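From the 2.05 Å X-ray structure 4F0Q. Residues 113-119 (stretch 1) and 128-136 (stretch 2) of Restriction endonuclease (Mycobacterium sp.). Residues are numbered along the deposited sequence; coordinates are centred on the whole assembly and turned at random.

Stretch 1 (113-119) RYFGDHK
Stretch 2 128-136: ETKGNRLLL

Asp117 binds the first turn of a helix. Its carboxylate, with chi1 at 71° (p) and chi2 at -34°, accepts three hydrogen bonds: OD1 from Thr129 OG1 (2.6 Å) and Asn132 N (2.8 Å), OD2 from Gly131 N (3.0 Å). Amides at a helix N-terminus have no partner one turn earlier, so an anion suits them well. Asn132 (chi1 -76°, m; chi2 10°) answers with its side chain, OD1 accepting from Asp117 N at 2.9 Å. Asp117 OD1 and Asn132 OD1 lie 2.9 Å apart; both are acceptors, so this is no hydrogen bond.

Thr129, the N-cap (phi/psi -71/159, chi1 60°, p), puts its short hydroxyl beside Asp117 just before helix 130-136, whose i to i+4 bonds begin with Arg133 N to Thr129 O at 3.1 Å. Strand 113-115 gives way to a loop at Gly116 (-69/-167), Asp117 (-110/18) and His118 (-67/136). CA atoms pair Gly116 with Asn132 (5.6 Å), Asp117 with Gly131 (5.7 Å) and His118 with Thr129 (6.1 Å), so the two segments run in opposite directions here.

Both glycines permit this closeness: an ideal CB on Gly116 would lie 2.1 Å from Asn132 OD1, and one on Gly131 2.6 Å from Asp117 CG. A water joins His118 ND1 (2.5 Å; chi1 t) to Thr129 OG1 (3.0 Å). Leu135 CD1 (chi1 m, chi2 t) gives the buried Tyr114 ring (chi1 t) an apolar edge contact at CE2, 4.2 Å away.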

# COMPACT_ATOMS: atom_id res chain seq x y z
N ARG A 113 -15.37 3.18 17.98
CA ARG A 113 -14.48 4.03 18.76
C ARG A 113 -15.26 4.64 19.92
O ARG A 113 -16.17 5.44 19.70
CB ARG A 113 -13.88 5.13 17.89
CG ARG A 113 -12.98 6.10 18.64
CD ARG A 113 -11.70 5.43 19.12
NE ARG A 113 -10.96 4.82 18.01
CZ ARG A 113 -10.12 5.48 17.22
NH1 ARG A 113 -9.90 6.77 17.41
NH2 ARG A 113 -9.49 4.84 16.25
N TYR A 114 -14.91 4.26 21.14
CA TYR A 114 -15.66 4.71 22.31
C TYR A 114 -14.79 5.44 23.33
O TYR A 114 -13.73 4.96 23.71
CB TYR A 114 -16.37 3.53 22.97
CG TYR A 114 -17.21 3.92 24.17
CD1 TYR A 114 -18.43 4.55 24.00
CD2 TYR A 114 -16.77 3.66 25.46
CE1 TYR A 114 -19.20 4.91 25.09
CE2 TYR A 114 -17.53 4.02 26.56
CZ TYR A 114 -18.75 4.65 26.36
OH TYR A 114 -19.51 5.01 27.45
N PHE A 115 -15.26 6.60 23.77
CA PHE A 115 -14.52 7.41 24.74
C PHE A 115 -15.06 7.23 26.15
O PHE A 115 -16.26 7.06 26.35
CB PHE A 115 -14.55 8.89 24.33
CG PHE A 115 -13.84 9.17 23.04
CD1 PHE A 115 -14.51 9.09 21.83
CD2 PHE A 115 -12.50 9.52 23.04
CE1 PHE A 115 -13.86 9.35 20.64
CE2 PHE A 115 -11.84 9.79 21.85
CZ PHE A 115 -12.52 9.70 20.65
N GLY A 116 -14.16 7.29 27.13
CA GLY A 116 -14.52 7.04 28.52
C GLY A 116 -15.39 8.10 29.17
O GLY A 116 -15.95 8.96 28.50
N ASP A 117 -15.49 8.04 30.49
CA ASP A 117 -16.37 8.93 31.24
C ASP A 117 -15.61 9.96 32.07
O ASP A 117 -16.17 10.55 32.99
CB ASP A 117 -17.32 8.13 32.14
CG ASP A 117 -16.60 7.49 33.31
OD1 ASP A 117 -15.43 7.08 33.15
OD2 ASP A 117 -17.21 7.39 34.40
N HIS A 118 -14.34 10.17 31.75
CA HIS A 118 -13.55 11.19 32.44
C HIS A 118 -14.10 12.56 32.09
O HIS A 118 -14.41 12.84 30.93
CB HIS A 118 -12.08 11.08 32.04
CG HIS A 118 -11.15 11.83 32.94
ND1 HIS A 118 -10.35 11.20 33.87
CD2 HIS A 118 -10.89 13.15 33.06
CE1 HIS A 118 -9.64 12.10 34.52
NE2 HIS A 118 -9.95 13.29 34.05
N LYS A 119 -14.22 13.42 33.10
CA LYS A 119 -14.82 14.74 32.92
C LYS A 119 -13.80 15.85 33.13
O LYS A 119 -12.76 15.62 33.74
CB LYS A 119 -16.01 14.90 33.87
CG LYS A 119 -17.18 13.98 33.57
CD LYS A 119 -18.39 14.33 34.41
CE LYS A 119 -19.58 13.45 34.07
NZ LYS A 119 -20.79 13.80 34.87
N GLU A 128 -9.89 7.43 37.39
CA GLU A 128 -10.39 7.61 38.74
C GLU A 128 -11.91 7.50 38.75
O GLU A 128 -12.52 7.14 39.76
CB GLU A 128 -9.97 8.97 39.30
CG GLU A 128 -10.20 9.12 40.79
CD GLU A 128 -10.46 10.55 41.21
OE1 GLU A 128 -10.93 11.34 40.36
OE2 GLU A 128 -10.20 10.89 42.38
N THR A 129 -12.53 7.81 37.61
CA THR A 129 -13.97 7.71 37.46
C THR A 129 -14.41 6.24 37.42
O THR A 129 -13.60 5.36 37.12
CB THR A 129 -14.46 8.42 36.19
OG1 THR A 129 -13.84 7.83 35.04
CG2 THR A 129 -14.11 9.90 36.24
N LYS A 130 -15.68 6.00 37.72
CA LYS A 130 -16.23 4.64 37.77
C LYS A 130 -16.11 3.93 36.43
O LYS A 130 -15.56 2.82 36.34
CB LYS A 130 -17.70 4.68 38.19
CG LYS A 130 -17.98 5.47 39.46
CD LYS A 130 -19.47 5.52 39.75
CE LYS A 130 -19.77 6.32 41.01
NZ LYS A 130 -21.23 6.36 41.31
N GLY A 131 -16.64 4.57 35.39
CA GLY A 131 -16.67 4.00 34.06
C GLY A 131 -15.32 3.58 33.54
O GLY A 131 -15.15 2.45 33.08
N ASN A 132 -14.35 4.49 33.61
CA ASN A 132 -12.99 4.20 33.15
C ASN A 132 -12.32 3.09 33.97
O ASN A 132 -11.50 2.34 33.44
CB ASN A 132 -12.13 5.46 33.17
CG ASN A 132 -12.43 6.38 32.00
OD1 ASN A 132 -13.41 6.17 31.28
ND2 ASN A 132 -11.60 7.39 31.81
N ARG A 133 -12.67 3.01 35.25
CA ARG A 133 -12.15 1.95 36.10
C ARG A 133 -12.71 0.60 35.65
O ARG A 133 -11.98 -0.39 35.59
CB ARG A 133 -12.50 2.21 37.57
CG ARG A 133 -12.02 1.12 38.52
CD ARG A 133 -12.23 1.50 39.98
NE ARG A 133 -11.29 2.53 40.42
CZ ARG A 133 -11.60 3.82 40.56
NH1 ARG A 133 -12.83 4.24 40.29
NH2 ARG A 133 -10.68 4.68 40.97
N LEU A 134 -14.00 0.58 35.31
CA LEU A 134 -14.62 -0.63 34.78
C LEU A 134 -14.00 -1.02 33.44
O LEU A 134 -13.79 -2.20 33.16
CB LEU A 134 -16.13 -0.43 34.62
CG LEU A 134 -16.95 -0.27 35.91
CD1 LEU A 134 -18.40 0.03 35.57
CD2 LEU A 134 -16.84 -1.51 36.77
N LEU A 135 -13.72 -0.02 32.61
CA LEU A 135 -13.13 -0.25 31.29
C LEU A 135 -11.70 -0.77 31.38
O LEU A 135 -11.28 -1.58 30.56
CB LEU A 135 -13.17 1.03 30.45
CG LEU A 135 -14.55 1.53 30.02
CD1 LEU A 135 -14.42 2.72 29.08
CD2 LEU A 135 -15.36 0.42 29.37
N LEU A 136 -10.95 -0.31 32.38
CA LEU A 136 -9.59 -0.79 32.60
C LEU A 136 -9.60 -2.21 33.16
O LEU A 136 -8.86 -3.08 32.70
CB LEU A 136 -8.83 0.15 33.54
CG LEU A 136 -8.39 1.50 32.95
CD1 LEU A 136 -7.89 2.43 34.04
CD2 LEU A 136 -7.31 1.29 31.90
O HOH W 1 -11.03 8.82 34.46